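Local coordinates for berberine bridge enzyme-like protein (Arabidopsis thaliana, PDB 5D79), which is a secreted, FAD-containing oxidoreductase of the berberine bridge enzyme-like family and is involved in adaptation to salt stress, at residues Glu426-Ala431 with Val471-Met476; Cys112-Ser117 with Ser364-Asp369; Lys464-Ala469 with Tyr499-Phe504. All coordinates share one frame; numbering follows the deposited sequence.

Interactions 1 and 2 lie side by side at the flavin, their centres about 7 Å apart. Their strands, 425-434 and 363-372, are neighbours in one antiparallel sheet, and both contacts touch FAD. They meet where Gln428 NE2 lies 2.6 Å from Tyr113 OH, probably as a hydrogen bond. Phe473 of interaction 1 also stacks with Tyr113 of interaction 2. Interaction 3 lies farther from the cofactor, its centre about 14 Å from that of interaction 1. The side chain of Tyr499 is about 10 Å from FAD. It still reaches the pocket loop, because Asp475 N lies 3.1 Å from Tyr499 OH, a probable hydrogen bond. Segments 471-476 and 464-469 belong to the same loop region.

Interaction 1: Glu426-Ala431 with Val471-Met476. With FAD (flavin-adenine dinucleotide), chain E.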
loop_
_atom_site.group_PDB
_atom_site.type_symbol
_atom_site.label_atom_id
_atom_site.label_comp_id
_atom_site.label_asym_id
_atom_site.label_seq_id
_atom_site.Cartn_x
_atom_site.Cartn_y
_atom_site.Cartn_z
ATOM N N GLU A 426 1.450 -6.222 -12.472
ATOM C CA GLU A 426 1.418 -4.814 -12.131
ATOM C C GLU A 426 2.863 -4.320 -12.168
ATOM O O GLU A 426 3.794 -5.071 -11.870
ATOM C CB GLU A 426 0.760 -4.606 -10.759
ATOM C CG GLU A 426 0.575 -3.146 -10.328
ATOM C CD GLU A 426 1.734 -2.630 -9.488
ATOM O OE1 GLU A 426 2.596 -3.447 -9.090
ATOM O OE2 GLU A 426 1.779 -1.412 -9.221
ATOM N N ILE A 427 3.054 -3.073 -12.568
ATOM C CA ILE A 427 4.397 -2.538 -12.656
ATOM C C ILE A 427 4.467 -1.172 -11.965
ATOM O O ILE A 427 3.629 -0.299 -12.202
ATOM C CB ILE A 427 4.868 -2.450 -14.137
ATOM C CG1 ILE A 427 6.251 -1.813 -14.247
ATOM C CG2 ILE A 427 3.866 -1.704 -14.992
ATOM C CD1 ILE A 427 6.842 -1.986 -15.619
ATOM N N GLN A 428 5.451 -1.012 -11.084
ATOM C CA GLN A 428 5.653 0.245 -10.383
ATOM C C GLN A 428 6.975 0.863 -10.790
ATOM O O GLN A 428 7.994 0.200 -10.817
ATOM C CB GLN A 428 5.620 0.042 -8.861
ATOM C CG GLN A 428 5.829 1.323 -8.058
ATOM C CD GLN A 428 6.089 1.081 -6.582
ATOM O OE1 GLN A 428 6.272 -0.062 -6.141
ATOM N NE2 GLN A 428 6.112 2.165 -5.804
ATOM N N TYR A 429 6.942 2.143 -11.120
ATOM C CA TYR A 429 8.152 2.921 -11.368
ATOM C C TYR A 429 8.334 3.872 -10.193
ATOM O O TYR A 429 7.512 4.764 -9.973
ATOM C CB TYR A 429 8.051 3.710 -12.678
ATOM C CG TYR A 429 7.107 3.122 -13.719
ATOM C CD1 TYR A 429 5.734 3.399 -13.689
ATOM C CD2 TYR A 429 7.588 2.320 -14.754
ATOM C CE1 TYR A 429 4.876 2.882 -14.643
ATOM C CE2 TYR A 429 6.737 1.793 -15.704
ATOM C CZ TYR A 429 5.382 2.076 -15.650
ATOM O OH TYR A 429 4.529 1.562 -16.609
ATOM N N VAL A 430 9.399 3.689 -9.427
ATOM C CA VAL A 430 9.590 4.499 -8.223
ATOM C C VAL A 430 11.048 4.970 -8.110
ATOM O O VAL A 430 11.987 4.203 -8.305
ATOM C CB VAL A 430 9.155 3.716 -6.950
ATOM C CG1 VAL A 430 9.816 2.342 -6.899
ATOM C CG2 VAL A 430 9.426 4.514 -5.682
ATOM N N ALA A 431 11.233 6.257 -7.851
ATOM C CA ALA A 431 12.569 6.785 -7.673
ATOM C C ALA A 431 12.745 7.190 -6.218
ATOM O O ALA A 431 11.900 7.882 -5.666
ATOM C CB ALA A 431 12.818 7.965 -8.607
ATOM N N VAL A 471 -4.599 2.208 -5.892
ATOM C CA VAL A 471 -4.944 3.307 -4.974
ATOM C C VAL A 471 -4.006 3.386 -3.772
ATOM O O VAL A 471 -3.878 4.448 -3.154
ATOM C CB VAL A 471 -6.425 3.213 -4.473
ATOM C CG1 VAL A 471 -6.584 2.246 -3.286
ATOM C CG2 VAL A 471 -6.948 4.596 -4.100
ATOM N N ASN A 472 -3.336 2.282 -3.457
ATOM C CA ASN A 472 -2.322 2.294 -2.406
ATOM C C ASN A 472 -1.038 2.983 -2.870
ATOM O O ASN A 472 -0.187 3.329 -2.059
ATOM C CB ASN A 472 -2.020 0.873 -1.915
ATOM C CG ASN A 472 -2.853 0.485 -0.702
ATOM O OD1 ASN A 472 -3.385 1.342 0.000
ATOM N ND2 ASN A 472 -2.956 -0.804 -0.446
ATOM N N PHE A 473 -0.901 3.190 -4.177
ATOM C CA PHE A 473 0.151 4.068 -4.695
ATOM C C PHE A 473 -0.485 5.400 -5.131
ATOM O O PHE A 473 -0.579 5.679 -6.323
ATOM C CB PHE A 473 0.907 3.421 -5.876
ATOM C CG PHE A 473 1.640 2.134 -5.529
ATOM C CD1 PHE A 473 2.203 1.939 -4.273
ATOM C CD2 PHE A 473 1.764 1.114 -6.472
ATOM C CE1 PHE A 473 2.880 0.749 -3.960
ATOM C CE2 PHE A 473 2.427 -0.076 -6.167
ATOM C CZ PHE A 473 2.987 -0.257 -4.911
ATOM N N LYS A 474 -0.941 6.206 -4.173
ATOM C CA LYS A 474 -1.637 7.459 -4.494
ATOM C C LYS A 474 -0.797 8.395 -5.378
ATOM O O LYS A 474 0.387 8.623 -5.116
ATOM C CB LYS A 474 -2.055 8.200 -3.213
ATOM C CG LYS A 474 -3.529 8.060 -2.842
ATOM C CD LYS A 474 -3.908 9.078 -1.780
ATOM C CE LYS A 474 -4.970 8.539 -0.819
ATOM N NZ LYS A 474 -5.101 9.413 0.391
ATOM N N ASP A 475 -1.427 8.926 -6.426
ATOM C CA ASP A 475 -0.742 9.766 -7.397
ATOM C C ASP A 475 -1.621 10.965 -7.807
ATOM O O ASP A 475 -2.567 10.841 -8.586
ATOM C CB ASP A 475 -0.337 8.918 -8.613
ATOM C CG ASP A 475 0.537 9.675 -9.605
ATOM O OD1 ASP A 475 1.047 10.782 -9.281
ATOM O OD2 ASP A 475 0.711 9.140 -10.723
ATOM N N MET A 476 -1.296 12.129 -7.258
ATOM C CA MET A 476 -2.011 13.365 -7.569
ATOM C C MET A 476 -1.917 13.738 -9.038
ATOM O O MET A 476 -2.731 14.516 -9.538
ATOM C CB MET A 476 -1.461 14.510 -6.726
ATOM C CG MET A 476 -1.538 14.243 -5.257
ATOM S SD MET A 476 -3.247 14.351 -4.772
ATOM C CE MET A 476 -3.235 16.047 -4.184
HETATM P PA FAD E . -1.126 6.226 5.976
HETATM O O1A FAD E . -0.469 7.443 5.375
HETATM O O2A FAD E . -1.195 6.279 7.485
HETATM O O5B FAD E . -2.586 6.019 5.316
HETATM C C5B FAD E . -2.779 6.108 3.911
HETATM C C4B FAD E . -4.227 6.445 3.533
HETATM O O4B FAD E . -5.108 5.606 4.258
HETATM C C3B FAD E . -4.571 7.885 3.885
HETATM O O3B FAD E . -5.446 8.449 2.931
HETATM C C2B FAD E . -5.247 7.751 5.238
HETATM O O2B FAD E . -6.171 8.794 5.491
HETATM C C1B FAD E . -5.888 6.368 5.164
HETATM N N9A FAD E . -6.001 5.673 6.465
HETATM C C8A FAD E . -5.000 5.198 7.282
HETATM N N7A FAD E . -5.573 4.613 8.366
HETATM C C5A FAD E . -6.919 4.703 8.253
HETATM C C6A FAD E . -7.980 4.285 9.057
HETATM N N6A FAD E . -7.780 3.446 10.067
HETATM N N1A FAD E . -9.279 4.531 8.658
HETATM C C2A FAD E . -9.526 5.179 7.468
HETATM N N3A FAD E . -8.471 5.594 6.679
HETATM C C4A FAD E . -7.194 5.362 7.060
HETATM N N1 FAD E . 1.557 -1.336 -0.893
HETATM C C2 FAD E . 1.380 -2.602 -1.426
HETATM O O2 FAD E . 0.258 -3.121 -1.448
HETATM N N3 FAD E . 2.480 -3.294 -1.919
HETATM C C4 FAD E . 3.750 -2.740 -1.891
HETATM O O4 FAD E . 4.715 -3.426 -2.230
HETATM C C4X FAD E . 3.927 -1.473 -1.333
HETATM N N5 FAD E . 5.195 -0.938 -1.163
HETATM C C5X FAD E . 5.366 0.164 -0.339
HETATM C C6 FAD E . 6.635 0.580 0.058
HETATM C C7 FAD E . 6.792 1.696 0.883
HETATM C C7M FAD E . 8.164 2.141 1.294
HETATM C C8 FAD E . 5.669 2.379 1.356
HETATM C C8M FAD E . 5.809 3.596 2.223
HETATM C C9 FAD E . 4.403 1.966 0.958
HETATM C C9A FAD E . 4.249 0.894 0.073
HETATM N N10 FAD E . 2.991 0.499 -0.355
HETATM C C10 FAD E . 2.820 -0.793 -0.809
HETATM C "C1'" FAD E . 1.825 1.433 -0.251
HETATM C "C2'" FAD E . 1.065 1.315 1.057
HETATM O "O2'" FAD E . 0.437 0.053 1.113
HETATM C "C3'" FAD E . 0.046 2.447 1.101
HETATM O "O3'" FAD E . 0.745 3.672 1.166
HETATM C "C4'" FAD E . -0.841 2.371 2.319
HETATM O "O4'" FAD E . -2.042 3.054 2.075
HETATM C "C5'" FAD E . -0.167 3.079 3.473
HETATM O "O5'" FAD E . -0.817 2.716 4.669
HETATM P P FAD E . -0.327 3.425 6.021
HETATM O O1P FAD E . -1.307 3.145 7.129
HETATM O O2P FAD E . 1.062 2.973 6.394
HETATM O O3P FAD E . -0.262 4.951 5.501
#
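Glu426 and Gln428 reach Phe473 because both place CG opposite the backbone N. In Glu426 this torsion is -176°, and a bend at the next bond turns the carboxylate to the ring. The Gln428 chain instead runs on extended. Phe473 answers with CG opposite its own carbonyl carbon (chi1 -62°), which sends the ring toward the strand. The Gln428 amide lies over one ring face, shifted to the rim, with CD 3.7 Å above the plane of the Phe473 ring. The two planes are only 21° apart, so this is an amide laid on a ring. Glu426 comes from another direction. Its OE2 lies in the ring plane at the edge, 3.4 Å from Phe473 CE2. An oxygen there faces the C-H rim, which is probably favourable. The buried Gln428 NE2 is satisfied by Tyr113 OH.

The ring also meets the flavin, with Phe473 CE1 3.5 Å from FAD C10. Residues on both sides of it in sequence grip the cofactor. Asn472 OD1 accepts a hydrogen bond from FAD O4' at 3.0 Å. Lys474 NZ donates one to the adenosine ribose, 2.7 Å from FAD O3B. The loop is thus a wall of the FAD pocket. Replacing Phe473 by an alanine removes the ring, which would probably open a gap beside the flavin and leave the Gln428 amide without the surface on which it lies.

Strand 425-434 runs between strands 396-402 and 363-372 in the antiparallel sheet. Helix 441-458 packs against Tyr429 and Ala431. In sequence the loop 471-476 comes between that helix and helix 488-500. Asp475 ties it to strand 363-372 through salt bridges to Lys366 and Lys368.

Interaction 2: Cys112-Ser117 with Ser364-Asp369; sequences CYEGLS and SFKGKD. With FAD (flavin-adenine dinucleotide), chain E.
Phe365 points one corner of its ring at the face of Tyr113. Its CG sits between the backbone N and the carbonyl carbon (chi1 62°), a crowded position that aims the ring at the 112-117 loop. Phe365 CE1 stands 3.4 Å above the Tyr113 ring plane, over its centre. The pair is edge-to-face (T-shaped), with ring centroids of Tyr113 and Phe365 4.7 Å apart and planes inclined at 61°. Tyr113 turns its own edge to the flavin, where Tyr113 CE1 is 3.6 Å from FAD C9. Its hydroxyl is hydrogen-bonded to Gln428 NE2 of the neighbouring strand.

Gly367 suits this site. A CB on it would fall 2.6 Å from Tyr113 CE2, a clash. Between the backbones, a water donates to Tyr113 O and accepts a weak bond from Gly367 N.

The CB of Lys366 faces away from the loop. A bend at its second torsion (chi2 58°) is followed by an extended end, which carries NZ back to the loop. There Lys366 NZ makes a salt bridge of 3.1 Å with Glu114 OE2. Glu114 is also bent at its second torsion. OE2 accepts from Met476 N as well, and Lys366 NZ is also salt-bridged to Asp475, its stronger partner.

A type I turn from Cys112 to Gly115 shapes the loop, and the positive phi of Gly115 favours glycine. Two groups of the loop hold one phosphate oxygen of the cofactor: Cys112 N donates to FAD O1A at 3.1 Å, and Ser117 OG donates to the same FAD O1A at 2.5 Å. The chemistry is therefore divided. Polar donors fix the diphosphate, aromatic rings pack by the flavin, and a buried ion pair, probably stabilised by its further partners, joins the FAD-binding loop to the sheet.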
loop_
_atom_site.group_PDB
_atom_site.type_symbol
_atom_site.label_atom_id
_atom_site.label_comp_id
_atom_site.label_asym_id
_atom_site.label_seq_id
_atom_site.Cartn_x
_atom_site.Cartn_y
_atom_site.Cartn_z
ATOM N N CYS A 112 1.517 6.957 3.068
ATOM C CA CYS A 112 0.788 7.526 1.930
ATOM C C CYS A 112 1.739 8.189 0.949
ATOM O O CYS A 112 2.485 9.100 1.302
ATOM C CB CYS A 112 -0.269 8.545 2.379
ATOM S SG CYS A 112 -1.477 9.025 1.083
ATOM N N TYR A 113 1.683 7.724 -0.292
ATOM C CA TYR A 113 2.603 8.143 -1.344
ATOM C C TYR A 113 2.632 9.661 -1.581
ATOM O O TYR A 113 3.638 10.205 -2.041
ATOM C CB TYR A 113 2.252 7.394 -2.634
ATOM C CG TYR A 113 3.062 6.133 -2.815
ATOM C CD1 TYR A 113 3.380 5.326 -1.728
ATOM C CD2 TYR A 113 3.522 5.758 -4.072
ATOM C CE1 TYR A 113 4.143 4.173 -1.888
ATOM C CE2 TYR A 113 4.280 4.604 -4.250
ATOM C CZ TYR A 113 4.592 3.817 -3.152
ATOM O OH TYR A 113 5.342 2.684 -3.330
ATOM N N GLU A 114 1.538 10.335 -1.246
ATOM C CA GLU A 114 1.459 11.788 -1.390
ATOM C C GLU A 114 1.292 12.491 -0.042
ATOM O O GLU A 114 0.984 13.685 0.010
ATOM C CB GLU A 114 0.297 12.174 -2.326
ATOM C CG GLU A 114 0.426 11.679 -3.778
ATOM C CD GLU A 114 1.304 12.576 -4.666
ATOM O OE1 GLU A 114 2.035 13.449 -4.135
ATOM O OE2 GLU A 114 1.256 12.403 -5.906
ATOM N N GLY A 115 1.471 11.752 1.046
ATOM C CA GLY A 115 1.370 12.327 2.378
ATOM C C GLY A 115 -0.002 12.822 2.807
ATOM O O GLY A 115 -0.096 13.675 3.685
ATOM N N LEU A 116 -1.068 12.273 2.224
ATOM C CA LEU A 116 -2.421 12.801 2.433
ATOM C C LEU A 116 -3.051 12.409 3.759
ATOM O O LEU A 116 -4.189 12.792 4.034
ATOM C CB LEU A 116 -3.351 12.355 1.307
ATOM C CG LEU A 116 -3.066 12.923 -0.075
ATOM C CD1 LEU A 116 -4.233 12.633 -0.991
ATOM C CD2 LEU A 116 -2.778 14.416 0.006
ATOM N N SER A 117 -2.318 11.645 4.569
ATOM C CA SER A 117 -2.766 11.268 5.913
ATOM C C SER A 117 -2.349 12.299 6.972
ATOM O O SER A 117 -2.888 12.330 8.086
ATOM C CB SER A 117 -2.216 9.889 6.282
ATOM O OG SER A 117 -0.816 9.835 6.086
ATOM N N SER A 364 13.212 9.714 0.441
ATOM C CA SER A 364 12.034 10.275 -0.217
ATOM C C SER A 364 11.813 9.542 -1.525
ATOM O O SER A 364 12.737 8.938 -2.064
ATOM C CB SER A 364 12.199 11.775 -0.478
ATOM O OG SER A 364 12.313 12.499 0.731
ATOM N N PHE A 365 10.596 9.600 -2.048
ATOM C CA PHE A 365 10.316 8.905 -3.291
ATOM C C PHE A 365 9.158 9.538 -4.070
ATOM O O PHE A 365 8.364 10.311 -3.525
ATOM C CB PHE A 365 10.033 7.419 -3.007
ATOM C CG PHE A 365 8.830 7.186 -2.135
ATOM C CD1 PHE A 365 7.552 7.156 -2.680
ATOM C CD2 PHE A 365 8.975 7.002 -0.765
ATOM C CE1 PHE A 365 6.441 6.959 -1.877
ATOM C CE2 PHE A 365 7.859 6.799 0.048
ATOM C CZ PHE A 365 6.592 6.780 -0.511
ATOM N N LYS A 366 9.103 9.224 -5.360
ATOM C CA LYS A 366 7.935 9.458 -6.183
ATOM C C LYS A 366 7.616 8.139 -6.869
ATOM O O LYS A 366 8.492 7.540 -7.489
ATOM C CB LYS A 366 8.184 10.557 -7.207
ATOM C CG LYS A 366 7.064 10.695 -8.205
ATOM C CD LYS A 366 5.745 10.967 -7.505
ATOM C CE LYS A 366 4.613 10.974 -8.508
ATOM N NZ LYS A 366 3.289 11.350 -7.924
ATOM N N GLY A 367 6.376 7.672 -6.738
ATOM C CA GLY A 367 5.961 6.432 -7.364
ATOM C C GLY A 367 4.723 6.582 -8.230
ATOM O O GLY A 367 3.825 7.376 -7.933
ATOM N N LYS A 368 4.699 5.813 -9.318
ATOM C CA LYS A 368 3.539 5.683 -10.207
ATOM C C LYS A 368 3.417 4.211 -10.571
ATOM O O LYS A 368 4.378 3.467 -10.422
ATOM C CB LYS A 368 3.702 6.545 -11.465
ATOM C CG LYS A 368 4.066 8.013 -11.181
ATOM C CD LYS A 368 4.307 8.811 -12.467
ATOM C CE LYS A 368 3.015 9.192 -13.173
ATOM N NZ LYS A 368 2.362 10.370 -12.565
ATOM N N ASP A 369 2.255 3.762 -11.026
ATOM C CA ASP A 369 2.186 2.373 -11.443
ATOM C C ASP A 369 1.195 2.142 -12.592
ATOM O O ASP A 369 0.483 3.052 -13.010
ATOM C CB ASP A 369 1.890 1.476 -10.229
ATOM C CG ASP A 369 0.405 1.316 -9.925
ATOM O OD1 ASP A 369 -0.384 2.264 -10.088
ATOM O OD2 ASP A 369 0.033 0.203 -9.493
HETATM P PA FAD E . -1.126 6.226 5.976
HETATM O O1A FAD E . -0.469 7.443 5.375
HETATM O O2A FAD E . -1.195 6.279 7.485
HETATM O O5B FAD E . -2.586 6.019 5.316
HETATM C C5B FAD E . -2.779 6.108 3.911
HETATM C C4B FAD E . -4.227 6.445 3.533
HETATM O O4B FAD E . -5.108 5.606 4.258
HETATM C C3B FAD E . -4.571 7.885 3.885
HETATM O O3B FAD E . -5.446 8.449 2.931
HETATM C C2B FAD E . -5.247 7.751 5.238
HETATM O O2B FAD E . -6.171 8.794 5.491
HETATM C C1B FAD E . -5.888 6.368 5.164
HETATM N N9A FAD E . -6.001 5.673 6.465
HETATM C C8A FAD E . -5.000 5.198 7.282
HETATM N N7A FAD E . -5.573 4.613 8.366
HETATM C C5A FAD E . -6.919 4.703 8.253
HETATM C C6A FAD E . -7.980 4.285 9.057
HETATM N N6A FAD E . -7.780 3.446 10.067
HETATM N N1A FAD E . -9.279 4.531 8.658
HETATM C C2A FAD E . -9.526 5.179 7.468
HETATM N N3A FAD E . -8.471 5.594 6.679
HETATM C C4A FAD E . -7.194 5.362 7.060
HETATM N N1 FAD E . 1.557 -1.336 -0.893
HETATM C C2 FAD E . 1.380 -2.602 -1.426
HETATM O O2 FAD E . 0.258 -3.121 -1.448
HETATM N N3 FAD E . 2.480 -3.294 -1.919
HETATM C C4 FAD E . 3.750 -2.740 -1.891
HETATM O O4 FAD E . 4.715 -3.426 -2.230
HETATM C C4X FAD E . 3.927 -1.473 -1.333
HETATM N N5 FAD E . 5.195 -0.938 -1.163
HETATM C C5X FAD E . 5.366 0.164 -0.339
HETATM C C6 FAD E . 6.635 0.580 0.058
HETATM C C7 FAD E . 6.792 1.696 0.883
HETATM C C7M FAD E . 8.164 2.141 1.294
HETATM C C8 FAD E . 5.669 2.379 1.356
HETATM C C8M FAD E . 5.809 3.596 2.223
HETATM C C9 FAD E . 4.403 1.966 0.958
HETATM C C9A FAD E . 4.249 0.894 0.073
HETATM N N10 FAD E . 2.991 0.499 -0.355
HETATM C C10 FAD E . 2.820 -0.793 -0.809
HETATM C "C1'" FAD E . 1.825 1.433 -0.251
HETATM C "C2'" FAD E . 1.065 1.315 1.057
HETATM O "O2'" FAD E . 0.437 0.053 1.113
HETATM C "C3'" FAD E . 0.046 2.447 1.101
HETATM O "O3'" FAD E . 0.745 3.672 1.166
HETATM C "C4'" FAD E . -0.841 2.371 2.319
HETATM O "O4'" FAD E . -2.042 3.054 2.075
HETATM C "C5'" FAD E . -0.167 3.079 3.473
HETATM O "O5'" FAD E . -0.817 2.716 4.669
HETATM P P FAD E . -0.327 3.425 6.021
HETATM O O1P FAD E . -1.307 3.145 7.129
HETATM O O2P FAD E . 1.062 2.973 6.394
HETATM O O3P FAD E . -0.262 4.951 5.501
HETATM O O HOH W 1 4.937 9.862 -4.571
#

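Interaction 3: Lys464-Ala469 with Tyr499-Phe504; sequences KSPRGA and YFKNNF
Pro466 and Ala469 pack against Lys501 and Tyr499 where a loop containing a cis-proline meets the C-terminal end of helix 488-500. Lys501 is the residue at which the chain leaves the helix, with positive phi. This is structural packing away from the annotated sites.

The apolar contacts come in two groups. The aliphatic chain of Lys501, extended beyond CG, passes obliquely by the proline ring, with Lys501 CE 3.8 Å from Pro466 CG. Gly468 CA also lies by that methylene. Farther along, Ala469 CB touches Tyr499 CD1 at 3.7 Å.

No direct hydrogen bond joins the two segments. A water accepts a hydrogen bond from Lys501 NZ at 3.1 Å and lies 3.0 Å from Pro466 O, so it may link the two. The Tyr499 hydroxyl is held by Gln524, and Arg467 forms a salt bridge with Asp370 of strand 363-372.

The backbones also come close. Ala469 is hydrogen-bonded to the backbone of Lys498 in the helix. Its carbonyl also meets a C-H group nearly head-on: Tyr499 CA is 3.3 Å from Ala469 O, with an angle of 167° at the hydrogen.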
loop_
_atom_site.group_PDB
_atom_site.type_symbol
_atom_site.label_atom_id
_atom_site.label_comp_id
_atom_site.label_asym_id
_atom_site.label_seq_id
_atom_site.Cartn_x
_atom_site.Cartn_y
_atom_site.Cartn_z
ATOM N N LYS A 464 -5.584 0.668 -20.893
ATOM C CA LYS A 464 -6.057 1.954 -21.370
ATOM C C LYS A 464 -7.564 2.019 -21.290
ATOM O O LYS A 464 -8.222 0.989 -21.301
ATOM C CB LYS A 464 -5.585 2.185 -22.804
ATOM C CG LYS A 464 -5.928 1.042 -23.723
ATOM C CD LYS A 464 -5.281 1.199 -25.083
ATOM C CE LYS A 464 -5.811 0.152 -26.076
ATOM N NZ LYS A 464 -5.545 -1.254 -25.639
ATOM N N SER A 465 -8.097 3.231 -21.203
ATOM C CA SER A 465 -9.544 3.465 -21.173
ATOM C C SER A 465 -10.330 2.518 -20.257
ATOM O O SER A 465 -11.122 1.700 -20.734
ATOM C CB SER A 465 -10.109 3.378 -22.589
ATOM O OG SER A 465 -9.444 4.284 -23.451
ATOM N N PRO A 466 -10.120 2.633 -18.937
ATOM C CA PRO A 466 -9.186 3.577 -18.310
ATOM C C PRO A 466 -7.791 2.979 -18.136
ATOM O O PRO A 466 -7.637 1.752 -18.126
ATOM C CB PRO A 466 -9.822 3.834 -16.952
ATOM C CG PRO A 466 -10.389 2.489 -16.610
ATOM C CD PRO A 466 -10.875 1.875 -17.922
ATOM N N ARG A 467 -6.791 3.844 -18.001
ATOM C CA ARG A 467 -5.455 3.413 -17.605
ATOM C C ARG A 467 -5.464 3.066 -16.114
ATOM O O ARG A 467 -5.573 3.951 -15.264
ATOM C CB ARG A 467 -4.418 4.502 -17.910
ATOM C CG ARG A 467 -2.965 4.100 -17.635
ATOM C CD ARG A 467 -2.001 5.141 -18.191
ATOM N NE ARG A 467 -0.606 4.706 -18.094
ATOM C CZ ARG A 467 0.423 5.296 -18.703
ATOM N NH1 ARG A 467 0.235 6.364 -19.464
ATOM N NH2 ARG A 467 1.647 4.815 -18.550
ATOM N N GLY A 468 -5.369 1.778 -15.795
ATOM C CA GLY A 468 -5.467 1.342 -14.411
ATOM C C GLY A 468 -4.363 1.823 -13.478
ATOM O O GLY A 468 -3.202 1.919 -13.863
ATOM N N ALA A 469 -4.748 2.112 -12.236
ATOM C CA ALA A 469 -3.830 2.554 -11.188
ATOM C C ALA A 469 -4.175 1.916 -9.826
ATOM O O ALA A 469 -5.348 1.677 -9.510
ATOM C CB ALA A 469 -3.852 4.093 -11.085
ATOM N N TYR A 499 -8.380 4.109 -10.635
ATOM C CA TYR A 499 -8.152 3.334 -9.427
ATOM C C TYR A 499 -9.109 2.152 -9.289
ATOM O O TYR A 499 -8.710 1.081 -8.841
ATOM C CB TYR A 499 -8.320 4.221 -8.202
ATOM C CG TYR A 499 -7.235 5.222 -7.906
ATOM C CD1 TYR A 499 -5.889 4.917 -8.083
ATOM C CD2 TYR A 499 -7.560 6.470 -7.380
ATOM C CE1 TYR A 499 -4.894 5.854 -7.767
ATOM C CE2 TYR A 499 -6.576 7.402 -7.058
ATOM C CZ TYR A 499 -5.252 7.090 -7.250
ATOM O OH TYR A 499 -4.304 8.025 -6.932
ATOM N N PHE A 500 -10.380 2.358 -9.647
ATOM C CA PHE A 500 -11.428 1.407 -9.301
ATOM C C PHE A 500 -12.229 0.842 -10.470
ATOM O O PHE A 500 -13.068 -0.038 -10.264
ATOM C CB PHE A 500 -12.391 2.060 -8.323
ATOM C CG PHE A 500 -11.732 2.523 -7.066
ATOM C CD1 PHE A 500 -11.177 1.606 -6.192
ATOM C CD2 PHE A 500 -11.667 3.865 -6.755
ATOM C CE1 PHE A 500 -10.573 2.013 -5.036
ATOM C CE2 PHE A 500 -11.061 4.277 -5.592
ATOM C CZ PHE A 500 -10.512 3.345 -4.732
ATOM N N LYS A 501 -11.973 1.352 -11.676
ATOM C CA LYS A 501 -12.652 0.931 -12.913
ATOM C C LYS A 501 -14.177 0.835 -12.764
ATOM O O LYS A 501 -14.819 1.820 -12.412
ATOM C CB LYS A 501 -12.071 -0.394 -13.412
ATOM C CG LYS A 501 -10.584 -0.289 -13.747
ATOM C CD LYS A 501 -10.176 -1.282 -14.821
ATOM C CE LYS A 501 -8.910 -0.830 -15.524
ATOM N NZ LYS A 501 -8.162 -1.981 -16.095
ATOM N N ASN A 502 -14.760 -0.332 -13.021
ATOM C CA ASN A 502 -16.222 -0.462 -12.984
ATOM C C ASN A 502 -16.801 -0.433 -11.571
ATOM O O ASN A 502 -18.016 -0.366 -11.388
ATOM C CB ASN A 502 -16.655 -1.743 -13.692
ATOM C CG ASN A 502 -16.203 -1.778 -15.135
ATOM O OD1 ASN A 502 -16.358 -0.803 -15.859
ATOM N ND2 ASN A 502 -15.612 -2.891 -15.552
ATOM N N ASN A 503 -15.924 -0.473 -10.574
ATOM C CA ASN A 503 -16.340 -0.429 -9.179
ATOM C C ASN A 503 -16.588 0.986 -8.679
ATOM O O ASN A 503 -17.072 1.173 -7.562
ATOM C CB ASN A 503 -15.288 -1.091 -8.289
ATOM C CG ASN A 503 -15.309 -2.604 -8.370
ATOM O OD1 ASN A 503 -16.347 -3.219 -8.667
ATOM N ND2 ASN A 503 -14.169 -3.221 -8.075
ATOM N N PHE A 504 -16.240 1.983 -9.485
ATOM C CA PHE A 504 -16.343 3.372 -9.044
ATOM C C PHE A 504 -17.782 3.805 -8.708
ATOM O O PHE A 504 -18.001 4.482 -7.704
ATOM C CB PHE A 504 -15.758 4.314 -10.098
ATOM C CG PHE A 504 -15.912 5.779 -9.756
ATOM C CD1 PHE A 504 -15.153 6.353 -8.735
ATOM C CD2 PHE A 504 -16.807 6.584 -10.458
ATOM C CE1 PHE A 504 -15.286 7.698 -8.421
ATOM C CE2 PHE A 504 -16.948 7.924 -10.150
ATOM C CZ PHE A 504 -16.186 8.486 -9.126
HETATM O O HOH W 2 -8.691 -0.878 -18.951
#